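Local coordinates for protein phosphoribosylformylglycinamidine synthase 2 (Thermus thermophilus, PDB 3VIU) that belongs to the PurM-like AIR synthase-related family, has its two-domain unit twice in one chain, and binds ADP and magnesium, at residues 617-622 and 630-635; 565-570 and 661-666; 640-645 and 694-699; 444-449 and 470-475; 404-409 and 713-718. All coordinates share one frame; numbering follows the deposited sequence.

Contact 1. Residues 617-622 and 630-635; sequences TAHDVA and LAEMTF. With MG (magnesium ion), chain D.
Strand 618-620 and helix 630-634 run in roughly opposite directions, 143° apart, with their axes 9.3 Å from each other at closest approach. His619 carries the contact. Its CG lies anti to the backbone N (chi1 -173°), which turns the imidazole toward the helix. There it lies beside Met633, a selenomethionine in this model, the two chains running in opposite directions. CG of Met633 comes within 3.5 Å of His619 ND1. The SE atom passes the ring edge, 5.0 Å from the centroid of the His619 ring. The bend at chi3 brings the terminal CE of Met633 past His619 CB to within 4.0 Å of Thr617 OG1. Glu632 sends its extended chain to the NE2 side of the same imidazole, with the ring and carboxylate planes 56° apart. Its OE2 is 3.3 Å from His619 NE2, but the angle is too poor for a hydrogen bond. ND1 has a weak hydrogen bond to Ala629 O, just before the segment, which probably helps orient the ring. Asp620 points away from the helix. Its CG sits in the crowded position between the backbone N and the carbonyl carbon, and OD1 binds the magnesium ion at 2.5 Å. OD2 accepts from water 1 and forms a salt bridge with Arg471, while Asp620 O accepts from water 2 at 2.8 Å. Both waters are metal ligands. Strand 618-620 is outermost in the seven-stranded sheet of the C-terminal AIR synthase-related domain, and helix 625-634 packs against it. Asp620 supplies a carboxylate to the magnesium site, completed by Asp430 and Asn472.

Contact 2. Residues 565-570 and 661-666; sequences LLIGEE and VLFTVE
The ring of Phe663 folds across onto the neighbouring strand. Its CG takes the crowded position between the backbone N and the carbonyl carbon (chi1 75°), so the ring lies against Leu565 and Ile567. CE2 of Phe663 is 3.8 Å from Leu565 CB, and its CZ is 3.9 Å from Leu565 CD2. CD1 of Leu565 stands above one face, toward the rim, and also touches Val665 CG2. Ile567 crosses the ring at about a right angle. Beneath these side chains lies an antiparallel ladder. Leu565 and Phe663 form one hydrogen-bonded pair; Ile567 and Val661 form the next. The Leu565 N to Phe663 O bond is 2.8 Å long and runs nearly along the C=O axis. The Ile567 N to Val661 O bond is almost straight at 177°. These are inner strands of the mixed seven-stranded sheet of the second AIR synthase-related C-terminal domain. Helices 596-611 and 670-679 pack on the face that carries Phe663. On the opposite face, the non-hydrogen-bonded pair Leu566 and Leu662 meets obliquely, CD2 to CD2 at 3.5 Å. Leu662 is covered there by Leu626, Ala629, Leu630 and Met633 of helix 625-634.

Contact 3. Residues 640-645 and 694-699; sequences GATVEV and SLTVLT
Five backbone hydrogen bonds join strands 641-644 and 694-699, which run side by side in the same direction. Ala641 N gives to Ser694 O, and Thr696 N gives to Ala641 O. Val643 N then bonds to Thr696 O at 2.9 Å, and Leu698 N to Val643 O at 2.8 Å and 174°. Val645 N closes the ladder on Leu698 O at 2.7 Å, nearly along the C=O axis. Gly640 lies so close to the other strand that its CA is 3.3 Å from Ser694 O. Val643 and Val697 point the same way and touch CG2 to CG2 at 4.1 Å. At the end of the pair, CG1 of Val645 takes the crowded position between its backbone N and carbonyl carbon (chi1 62°). That puts it against Val697 CG1 at 3.5 Å and beside Thr699 CG2. This is the parallel step in an otherwise antiparallel sheet, within the C-terminal domain of an AIR synthase-related unit. The face with Ala641, Val643, Leu695 and Val697 is turned inward, and Leu630 of the helix in contact 1 packs on Val643 and Leu695. The other face carries Thr642, Glu644, Thr696 and Leu698 and is more open to solvent. On it Thr642 and Thr696 lie side by side, OG1 of Thr642 being 4.1 Å from Thr696 CB. Farther out, Thr696 OG1 is hydrogen-bonded to Glu705 on strand 702-707. Thr699 OG1 bonds to Gly701 N and Gly702 O and so ties down the turn into that strand. On the other flank, strand 684-690 bonds to the backbone of Thr642 and Glu644.

Contact 4. Residues 444-449 and 470-475; sequences AAKVDQ and CRNVSV. With MG (magnesium ion), chain D.
Cys470 faces away from strand 444-448, but its carbonyl serves the helix. Cys470 O accepts from both the N and the OG of Ser474. Arg471 leaves the helix along another side and forms a salt bridge with Glu599. Asn472 joins the strand to the metal. Its CG lies anti to the carbonyl carbon (chi1 -76°), which aims the amide at the strand and the metal. OD1 binds the magnesium ion at 2.6 Å. ND2 donates to Asp448 OD1 at 2.8 Å, with a bent N-H...O angle of 130°. The acceptor lies in the amide plane, yet the donor comes from above the carboxylate plane. Asp448 is therefore a second-shell residue: it fixes the rotation of the amide and leaves the oxygen turned to the ion. Its negative charge probably also polarises the amide and strengthens OD1 as a ligand. The bent aliphatic chain of Lys446 crosses Asn472 obliquely, with CE 3.7 Å from Asn472 ND2. Val473 comes next and makes the apolar end of the contact, its CG1 meeting Ala444 CB at 4.0 Å. Ser474 turns to the far side, where its OG also has a hydrogen bond with Arg607. Here the end of helix 458-475 runs nearly antiparallel to strand 441-448, itself held between strands 432-436 and 538-548, and is backed on its other side by helix 596-611.

Contact 5. Residues 404-409 and 713-718; sequences LASREA and SAWKAP
Ala405 O is held by two nitrogens of one side chain. Arg407 curls back and grips it side-on, NE at 2.9 Å and NH2 at 2.7 Å from Ala405 O. The chain enters helix 408-411 through an ST turn, in which Ser406 OG accepts from Glu408 N, with Arg407 at the N-cap position. The position of OG is somewhat less certain because it sits too close to a neighbour in the model. Segment 404-409 lies against the C-terminal helix 708-723. Ser406 N donates to Trp715 O at 2.9 Å and 165°, so a helix carbonyl binds the loop backbone directly. The indole of Trp715, with CG anti to its backbone N (chi1 179°), runs back beneath the loop. Its NE1 makes a weak bond to Leu404 O at 3.2 Å, with the oxygen near the ring plane. Over one face, CB of Ser406 stands 3.4 Å from the centroid of the six-membered ring of Trp715, a CH-pi contact only 3° off the normal. Phe635 of contact 1 stacks from the opposite side, so the indole is sandwiched. One turn on, Ala405 CB touches Pro718 CB at 3.4 Å, next to the kink where the proline nitrogen cannot bond to the turn before. Lys716 bends at three torsions to bring NZ near Glu408 OE1. That salt bridge is long, and the lysine has a closer partner in water 3. This water donates to Ser406 O and accepts from Ala409 N, and Lys716 NZ donates to it at 2.8 Å.

How the contacts relate
Contacts 1, 2 and 3 share one seven-stranded sheet. Contacts 1 and 2 are buried, contact 1 on an outermost strand covered by the neighbouring domain, and are joined where strands 618-620 and 661-665 pair. Contact 3 lies toward the far edge, partly open to solvent. Contact 4 belongs to the second AIR synthase-related N-terminal domain but shares the magnesium ion and both waters with contact 1. The ion therefore sits where the two domains meet. Contact 5 is partly buried and touches contact 1 through an aromatic stack. Chemistry follows place: backbone ladders and apolar chains in contacts 2 and 3, carboxylate and amide ligands in contacts 1 and 4, and polar, water-mediated and aromatic packing in contact 5.

Contact 1. Residues 617-622 and 630-635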
# COMPACT_ATOMS: atom_id res chain seq x y z
N THR A 617 11.32 6.34 22.73
CA THR A 617 10.26 7.23 22.29
C THR A 617 10.81 8.16 21.21
O THR A 617 11.72 8.97 21.44
CB THR A 617 9.63 7.99 23.50
OG1 THR A 617 9.01 9.20 23.05
CG2 THR A 617 10.66 8.28 24.53
N ALA A 618 10.26 8.00 20.01
CA ALA A 618 10.68 8.77 18.84
C ALA A 618 9.49 9.08 17.95
O ALA A 618 8.47 8.38 17.97
CB ALA A 618 11.74 7.99 18.06
N HIS A 619 9.62 10.12 17.14
CA HIS A 619 8.54 10.52 16.26
C HIS A 619 9.18 11.40 15.20
O HIS A 619 9.92 12.32 15.54
CB HIS A 619 7.52 11.33 17.06
CG HIS A 619 6.28 11.67 16.30
ND1 HIS A 619 5.68 12.91 16.38
CD2 HIS A 619 5.52 10.94 15.45
CE1 HIS A 619 4.61 12.93 15.60
NE2 HIS A 619 4.50 11.74 15.03
N ASP A 620 8.92 11.14 13.92
CA ASP A 620 9.53 11.98 12.91
C ASP A 620 8.69 13.23 12.68
O ASP A 620 7.49 13.25 12.99
CB ASP A 620 9.76 11.22 11.60
CG ASP A 620 8.49 10.93 10.84
OD1 ASP A 620 7.51 10.46 11.46
OD2 ASP A 620 8.48 11.15 9.61
N VAL A 621 9.33 14.28 12.18
CA VAL A 621 8.67 15.55 11.92
C VAL A 621 8.25 15.61 10.45
O VAL A 621 9.09 15.76 9.56
CB VAL A 621 9.61 16.73 12.23
CG1 VAL A 621 8.86 18.05 12.06
CG2 VAL A 621 10.15 16.60 13.65
N ALA A 622 6.95 15.49 10.20
CA ALA A 622 6.46 15.51 8.83
C ALA A 622 5.55 16.69 8.57
O ALA A 622 5.87 17.82 8.94
CB ALA A 622 5.74 14.21 8.52
N LEU A 630 5.39 17.83 17.73
CA LEU A 630 5.47 17.97 19.18
C LEU A 630 4.12 17.71 19.84
O LEU A 630 4.04 16.96 20.82
CB LEU A 630 5.97 19.38 19.50
CG LEU A 630 7.24 19.61 20.32
CD1 LEU A 630 8.27 18.52 20.12
CD2 LEU A 630 7.79 20.95 19.92
N ALA A 631 3.06 18.30 19.31
CA ALA A 631 1.73 18.11 19.90
C ALA A 631 1.25 16.66 19.82
O ALA A 631 0.61 16.16 20.74
CB ALA A 631 0.72 19.04 19.23
N GLU A 632 1.56 15.98 18.72
CA GLU A 632 1.15 14.59 18.55
C GLU A 632 1.77 13.68 19.59
O GLU A 632 1.20 12.63 19.92
CB GLU A 632 1.52 14.09 17.14
CG GLU A 632 0.70 14.72 16.03
CD GLU A 632 1.08 14.23 14.65
OE1 GLU A 632 0.16 13.95 13.84
OE2 GLU A 632 2.29 14.13 14.36
N MSE A 633 2.91 14.07 20.14
CA MSE A 633 3.58 13.24 21.12
C MSE A 633 2.99 13.33 22.52
O MSE A 633 3.24 12.47 23.36
CB MSE A 633 5.08 13.57 21.16
CG MSE A 633 5.78 13.27 19.85
SE MSE A 633 7.63 13.88 19.82
CE MSE A 633 8.51 12.28 20.47
N THR A 634 2.20 14.36 22.76
CA THR A 634 1.58 14.56 24.06
C THR A 634 0.22 13.85 24.18
O THR A 634 -0.29 13.63 25.28
CB THR A 634 1.35 16.04 24.32
OG1 THR A 634 0.26 16.50 23.52
CG2 THR A 634 2.59 16.85 23.95
N PHE A 635 -0.37 13.49 23.04
CA PHE A 635 -1.68 12.84 23.03
C PHE A 635 -1.80 11.42 23.62
O PHE A 635 -2.70 11.14 24.42
CB PHE A 635 -2.24 12.79 21.60
CG PHE A 635 -2.40 14.15 20.96
CD1 PHE A 635 -2.66 15.28 21.73
CD2 PHE A 635 -2.34 14.28 19.57
CE1 PHE A 635 -2.86 16.52 21.13
CE2 PHE A 635 -2.54 15.52 18.96
CZ PHE A 635 -2.81 16.64 19.74
MG MG D . 5.15 9.82 11.06
O HOH W 1 5.99 10.83 8.96
O HOH W 2 5.13 12.18 11.98

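Contact 2. Residues 565-570 and 661-666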
# COMPACT_ATOMS: atom_id res chain seq x y z
N LEU A 565 15.25 15.68 22.36
CA LEU A 565 16.16 16.15 21.32
C LEU A 565 15.55 16.10 19.91
O LEU A 565 14.51 15.49 19.68
CB LEU A 565 17.44 15.30 21.31
CG LEU A 565 18.34 15.18 22.53
CD1 LEU A 565 17.72 14.25 23.58
CD2 LEU A 565 19.69 14.63 22.07
N LEU A 566 16.25 16.73 18.97
CA LEU A 566 15.81 16.75 17.59
C LEU A 566 16.99 16.50 16.66
O LEU A 566 18.00 17.21 16.73
CB LEU A 566 15.16 18.10 17.29
CG LEU A 566 14.55 18.42 15.92
CD1 LEU A 566 15.57 19.10 15.04
CD2 LEU A 566 14.00 17.16 15.28
N ILE A 567 16.88 15.47 15.83
CA ILE A 567 17.91 15.13 14.85
C ILE A 567 17.52 15.97 13.63
O ILE A 567 16.40 15.87 13.16
CB ILE A 567 17.85 13.64 14.38
CG1 ILE A 567 17.60 12.70 15.56
CG2 ILE A 567 19.16 13.28 13.67
CD1 ILE A 567 18.75 12.57 16.49
N GLY A 568 18.45 16.79 13.14
CA GLY A 568 18.15 17.65 12.00
C GLY A 568 17.97 19.09 12.46
O GLY A 568 18.30 19.42 13.60
N GLU A 569 17.44 19.94 11.59
CA GLU A 569 17.24 21.34 11.97
C GLU A 569 15.79 21.80 12.09
O GLU A 569 14.87 21.18 11.54
CB GLU A 569 18.02 22.25 11.02
CG GLU A 569 19.48 22.37 11.46
CD GLU A 569 20.43 22.81 10.37
OE1 GLU A 569 21.64 22.91 10.66
OE2 GLU A 569 19.97 23.04 9.22
N GLU A 570 15.60 22.88 12.84
CA GLU A 570 14.28 23.43 13.13
C GLU A 570 13.57 24.05 11.94
O GLU A 570 12.35 24.04 11.88
CB GLU A 570 14.37 24.49 14.23
CG GLU A 570 15.24 24.08 15.41
CD GLU A 570 15.25 25.13 16.51
OE1 GLU A 570 15.21 26.34 16.19
OE2 GLU A 570 15.29 24.74 17.70
N VAL A 661 13.95 13.94 13.06
CA VAL A 661 13.39 13.06 14.09
C VAL A 661 13.54 13.56 15.53
O VAL A 661 14.61 14.02 15.94
CB VAL A 661 14.04 11.65 14.02
CG1 VAL A 661 13.50 10.76 15.13
CG2 VAL A 661 13.78 11.02 12.67
N LEU A 662 12.46 13.43 16.29
CA LEU A 662 12.43 13.82 17.69
C LEU A 662 12.52 12.55 18.55
O LEU A 662 11.94 11.53 18.19
CB LEU A 662 11.13 14.53 18.02
CG LEU A 662 10.85 15.90 17.40
CD1 LEU A 662 9.40 16.33 17.66
CD2 LEU A 662 11.82 16.90 18.00
N PHE A 663 13.23 12.62 19.67
CA PHE A 663 13.32 11.48 20.57
C PHE A 663 13.75 11.92 21.96
O PHE A 663 14.30 13.01 22.13
CB PHE A 663 14.28 10.42 20.02
CG PHE A 663 15.73 10.77 20.15
CD1 PHE A 663 16.51 10.17 21.13
CD2 PHE A 663 16.32 11.68 19.29
CE1 PHE A 663 17.86 10.48 21.25
CE2 PHE A 663 17.66 12.00 19.41
CZ PHE A 663 18.43 11.40 20.39
N THR A 664 13.48 11.08 22.95
CA THR A 664 13.83 11.42 24.32
C THR A 664 14.78 10.39 24.92
O THR A 664 14.75 9.21 24.57
CB THR A 664 12.59 11.51 25.20
OG1 THR A 664 12.12 10.19 25.50
CG2 THR A 664 11.48 12.27 24.48
N VAL A 665 15.63 10.85 25.84
CA VAL A 665 16.59 9.98 26.51
C VAL A 665 16.46 10.21 28.00
O VAL A 665 15.95 11.24 28.43
CB VAL A 665 18.06 10.34 26.12
CG1 VAL A 665 18.25 10.18 24.63
CG2 VAL A 665 18.38 11.76 26.53
N GLU A 666 16.90 9.24 28.79
CA GLU A 666 16.83 9.43 30.22
C GLU A 666 18.00 10.36 30.53
O GLU A 666 19.08 10.24 29.94
CB GLU A 666 16.96 8.09 30.96
CG GLU A 666 16.78 8.18 32.47
CD GLU A 666 18.07 8.56 33.20
OE1 GLU A 666 18.00 8.84 34.42
OE2 GLU A 666 19.15 8.57 32.56

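Contact 3. Residues 640-645 and 694-699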
# COMPACT_ATOMS: atom_id res chain seq x y z
N GLY A 640 2.98 16.39 28.73
CA GLY A 640 3.38 17.55 27.94
C GLY A 640 4.87 17.72 27.73
O GLY A 640 5.65 16.81 28.02
N ALA A 641 5.27 18.88 27.22
CA ALA A 641 6.69 19.17 26.99
C ALA A 641 6.99 20.65 27.10
O ALA A 641 6.10 21.49 26.91
CB ALA A 641 7.13 18.65 25.63
N THR A 642 8.24 20.97 27.40
CA THR A 642 8.71 22.35 27.53
C THR A 642 10.01 22.45 26.74
O THR A 642 10.97 21.75 27.02
CB THR A 642 8.99 22.73 29.01
OG1 THR A 642 7.78 22.58 29.77
CG2 THR A 642 9.46 24.17 29.10
N VAL A 643 10.03 23.33 25.75
CA VAL A 643 11.21 23.46 24.90
C VAL A 643 11.47 24.88 24.43
O VAL A 643 10.70 25.79 24.69
CB VAL A 643 11.05 22.58 23.64
CG1 VAL A 643 10.78 21.13 24.03
CG2 VAL A 643 9.91 23.11 22.79
N GLU A 644 12.58 25.04 23.72
CA GLU A 644 12.95 26.32 23.16
C GLU A 644 13.25 26.17 21.67
O GLU A 644 14.03 25.32 21.27
CB GLU A 644 14.19 26.90 23.82
CG GLU A 644 14.72 28.11 23.06
CD GLU A 644 16.18 28.39 23.31
OE1 GLU A 644 17.00 27.47 23.13
OE2 GLU A 644 16.51 29.54 23.68
N VAL A 645 12.63 27.01 20.85
CA VAL A 645 12.90 26.98 19.43
C VAL A 645 13.60 28.30 19.14
O VAL A 645 13.03 29.37 19.38
CB VAL A 645 11.61 26.84 18.60
CG1 VAL A 645 10.71 28.04 18.82
CG2 VAL A 645 11.94 26.70 17.14
N SER A 694 0.94 20.81 29.59
CA SER A 694 0.99 21.86 28.59
C SER A 694 2.12 21.63 27.61
O SER A 694 3.05 20.87 27.88
CB SER A 694 1.21 23.23 29.24
OG SER A 694 0.03 23.69 29.88
N LEU A 695 2.01 22.27 26.45
CA LEU A 695 3.07 22.24 25.47
C LEU A 695 3.54 23.69 25.59
O LEU A 695 2.74 24.62 25.39
CB LEU A 695 2.54 21.98 24.06
CG LEU A 695 3.59 22.22 22.98
CD1 LEU A 695 4.78 21.29 23.22
CD2 LEU A 695 3.01 21.98 21.59
N THR A 696 4.80 23.89 25.96
CA THR A 696 5.35 25.23 26.14
C THR A 696 6.57 25.43 25.24
O THR A 696 7.52 24.63 25.28
CB THR A 696 5.73 25.45 27.61
OG1 THR A 696 4.57 25.27 28.43
CG2 THR A 696 6.28 26.86 27.84
N VAL A 697 6.55 26.49 24.44
CA VAL A 697 7.64 26.75 23.52
C VAL A 697 8.25 28.14 23.65
O VAL A 697 7.59 29.14 23.38
CB VAL A 697 7.18 26.57 22.04
CG1 VAL A 697 8.37 26.75 21.11
CG2 VAL A 697 6.52 25.20 21.85
N LEU A 698 9.51 28.19 24.05
CA LEU A 698 10.19 29.47 24.18
C LEU A 698 10.78 29.83 22.83
O LEU A 698 11.44 29.01 22.18
CB LEU A 698 11.30 29.40 25.24
CG LEU A 698 12.16 30.67 25.40
CD1 LEU A 698 11.30 31.84 25.83
CD2 LEU A 698 13.24 30.42 26.43
N THR A 699 10.51 31.05 22.38
CA THR A 699 11.03 31.56 21.11
C THR A 699 11.74 32.86 21.46
O THR A 699 11.54 33.40 22.55
CB THR A 699 9.90 31.91 20.10
OG1 THR A 699 9.12 32.99 20.63
CG2 THR A 699 9.01 30.72 19.84

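Contact 4. Residues 444-449 and 470-475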
# COMPACT_ATOMS: atom_id res chain seq x y z
N ALA A 444 7.24 -4.39 11.48
CA ALA A 444 6.73 -3.02 11.36
C ALA A 444 6.29 -2.72 9.93
O ALA A 444 6.91 -3.19 8.97
CB ALA A 444 7.78 -2.03 11.81
N ALA A 445 5.23 -1.93 9.79
CA ALA A 445 4.70 -1.59 8.48
C ALA A 445 4.08 -0.20 8.43
O ALA A 445 3.48 0.27 9.40
CB ALA A 445 3.67 -2.63 8.06
N LYS A 446 4.20 0.44 7.28
CA LYS A 446 3.64 1.76 7.08
C LYS A 446 3.49 2.03 5.59
O LYS A 446 4.23 1.49 4.77
CB LYS A 446 4.55 2.81 7.72
CG LYS A 446 3.81 3.97 8.39
CD LYS A 446 3.20 4.90 7.38
CE LYS A 446 2.49 6.05 8.07
NZ LYS A 446 1.38 5.56 8.93
N VAL A 447 2.51 2.85 5.23
CA VAL A 447 2.28 3.22 3.84
C VAL A 447 2.19 4.74 3.80
O VAL A 447 1.51 5.33 4.64
CB VAL A 447 0.98 2.59 3.29
CG1 VAL A 447 -0.18 2.89 4.21
CG2 VAL A 447 0.69 3.12 1.91
N ASP A 448 2.89 5.38 2.87
CA ASP A 448 2.86 6.85 2.78
C ASP A 448 2.91 7.41 1.37
O ASP A 448 3.28 6.72 0.42
CB ASP A 448 4.06 7.48 3.50
CG ASP A 448 4.00 7.37 5.01
OD1 ASP A 448 4.82 6.59 5.55
OD2 ASP A 448 3.16 8.06 5.64
N GLN A 449 2.55 8.68 1.28
CA GLN A 449 2.61 9.51 0.08
C GLN A 449 1.89 10.81 0.39
O GLN A 449 0.86 10.83 1.07
CB GLN A 449 2.03 8.82 -1.17
CG GLN A 449 0.57 9.00 -1.45
CD GLN A 449 0.21 10.36 -2.04
OE1 GLN A 449 0.79 10.82 -3.03
NE2 GLN A 449 -0.79 10.99 -1.44
N CYS A 470 10.04 4.50 5.03
CA CYS A 470 11.21 3.88 5.65
C CYS A 470 11.54 4.57 6.98
O CYS A 470 11.96 3.91 7.93
CB CYS A 470 12.41 3.96 4.72
SG CYS A 470 12.27 2.89 3.30
N ARG A 471 11.35 5.89 7.03
CA ARG A 471 11.63 6.65 8.24
C ARG A 471 10.69 6.21 9.36
O ARG A 471 11.11 6.03 10.50
CB ARG A 471 11.47 8.15 7.99
CG ARG A 471 12.00 9.04 9.13
CD ARG A 471 11.68 10.50 8.89
NE ARG A 471 12.05 10.92 7.54
CZ ARG A 471 11.20 11.44 6.66
NH1 ARG A 471 11.64 11.78 5.46
NH2 ARG A 471 9.92 11.63 6.98
N ASN A 472 9.42 6.04 9.01
CA ASN A 472 8.42 5.63 9.99
C ASN A 472 8.71 4.28 10.63
O ASN A 472 8.45 4.08 11.82
CB ASN A 472 7.03 5.63 9.37
CG ASN A 472 6.48 7.03 9.22
OD1 ASN A 472 6.52 7.82 10.17
ND2 ASN A 472 5.96 7.35 8.04
N VAL A 473 9.24 3.36 9.83
CA VAL A 473 9.58 2.03 10.32
C VAL A 473 10.85 2.13 11.16
O VAL A 473 10.95 1.52 12.22
CB VAL A 473 9.79 1.05 9.16
CG1 VAL A 473 10.54 -0.19 9.63
CG2 VAL A 473 8.44 0.65 8.58
N SER A 474 11.80 2.93 10.70
CA SER A 474 13.06 3.12 11.42
C SER A 474 12.80 3.75 12.77
O SER A 474 13.48 3.45 13.74
CB SER A 474 14.00 4.03 10.62
OG SER A 474 14.33 3.44 9.39
N VAL A 475 11.82 4.65 12.80
CA VAL A 475 11.45 5.37 14.00
C VAL A 475 10.91 4.49 15.13
O VAL A 475 11.00 4.87 16.30
CB VAL A 475 10.44 6.49 13.64
CG1 VAL A 475 9.69 6.95 14.86
CG2 VAL A 475 11.19 7.65 13.02
MG MG D . 5.15 9.82 11.06
O HOH W 1 5.99 10.83 8.96
O HOH W 2 5.13 12.18 11.98

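Contact 5. Residues 404-409 and 713-718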
# COMPACT_ATOMS: atom_id res chain seq x y z
N LEU A 404 -4.82 16.33 9.11
CA LEU A 404 -3.88 16.19 10.22
C LEU A 404 -4.50 15.70 11.53
O LEU A 404 -3.79 15.25 12.42
CB LEU A 404 -3.19 17.53 10.46
CG LEU A 404 -2.61 18.15 9.18
CD1 LEU A 404 -2.16 19.60 9.43
CD2 LEU A 404 -1.45 17.28 8.71
N ALA A 405 -5.82 15.78 11.63
CA ALA A 405 -6.55 15.35 12.83
C ALA A 405 -6.53 13.84 13.05
O ALA A 405 -6.17 13.06 12.17
CB ALA A 405 -7.98 15.86 12.76
N SER A 406 -6.95 13.42 14.24
CA SER A 406 -6.98 12.01 14.61
C SER A 406 -7.84 11.14 13.68
O SER A 406 -8.96 11.52 13.33
CB SER A 406 -7.49 11.88 16.04
OG SER A 406 -7.61 10.53 16.42
N ARG A 407 -7.31 9.98 13.27
CA ARG A 407 -8.06 9.05 12.42
C ARG A 407 -8.73 8.05 13.37
O ARG A 407 -9.20 6.99 12.95
CB ARG A 407 -7.15 8.25 11.47
CG ARG A 407 -5.84 8.88 11.03
CD ARG A 407 -5.94 9.69 9.74
NE ARG A 407 -6.25 11.07 10.04
CZ ARG A 407 -6.23 12.05 9.15
NH1 ARG A 407 -5.91 11.82 7.88
NH2 ARG A 407 -6.54 13.28 9.54
N GLU A 408 -8.74 8.39 14.66
CA GLU A 408 -9.31 7.55 15.71
C GLU A 408 -10.70 6.98 15.40
O GLU A 408 -10.96 5.79 15.61
CB GLU A 408 -9.35 8.38 17.00
CG GLU A 408 -9.23 7.61 18.30
CD GLU A 408 -8.73 8.50 19.44
OE1 GLU A 408 -9.22 9.65 19.59
OE2 GLU A 408 -7.84 8.04 20.20
N ALA A 409 -11.60 7.81 14.88
CA ALA A 409 -12.95 7.36 14.56
C ALA A 409 -12.96 6.30 13.46
O ALA A 409 -13.93 5.56 13.31
CB ALA A 409 -13.83 8.55 14.16
N SER A 713 -8.62 18.40 22.06
CA SER A 713 -9.97 18.54 21.52
C SER A 713 -9.96 19.02 20.08
O SER A 713 -10.76 18.56 19.25
CB SER A 713 -10.81 19.50 22.37
OG SER A 713 -10.27 20.80 22.38
N ALA A 714 -9.04 19.92 19.76
CA ALA A 714 -8.93 20.43 18.40
C ALA A 714 -8.57 19.31 17.41
O ALA A 714 -9.09 19.25 16.31
CB ALA A 714 -7.89 21.54 18.34
N TRP A 715 -7.69 18.42 17.85
CA TRP A 715 -7.21 17.30 17.05
C TRP A 715 -8.19 16.13 16.94
O TRP A 715 -8.24 15.46 15.92
CB TRP A 715 -5.91 16.79 17.66
CG TRP A 715 -5.26 15.62 16.98
CD1 TRP A 715 -4.60 15.62 15.78
CD2 TRP A 715 -5.13 14.29 17.51
NE1 TRP A 715 -4.05 14.38 15.54
CE2 TRP A 715 -4.36 13.55 16.58
CE3 TRP A 715 -5.57 13.67 18.67
CZ2 TRP A 715 -4.02 12.21 16.79
CZ3 TRP A 715 -5.24 12.32 18.89
CH2 TRP A 715 -4.47 11.61 17.95
N LYS A 716 -8.96 15.90 18.00
CA LYS A 716 -9.89 14.78 18.05
C LYS A 716 -11.21 14.91 17.30
O LYS A 716 -11.70 13.94 16.73
CB LYS A 716 -10.18 14.44 19.52
CG LYS A 716 -10.47 12.96 19.78
CD LYS A 716 -11.80 12.49 19.19
CE LYS A 716 -11.66 11.18 18.39
NZ LYS A 716 -11.07 11.38 17.02
N ALA A 717 -11.78 16.12 17.28
CA ALA A 717 -13.09 16.35 16.65
C ALA A 717 -13.29 16.26 15.13
O ALA A 717 -14.25 15.64 14.67
CB ALA A 717 -13.63 17.69 17.13
N PRO A 718 -12.41 16.89 14.32
CA PRO A 718 -12.49 16.89 12.85
C PRO A 718 -13.00 15.66 12.10
O PRO A 718 -14.10 15.68 11.56
CB PRO A 718 -11.08 17.28 12.43
CG PRO A 718 -10.70 18.24 13.50
CD PRO A 718 -11.16 17.52 14.76
O HOH W 3 -11.07 10.35 14.44
O HOH W 4 -10.49 13.69 14.04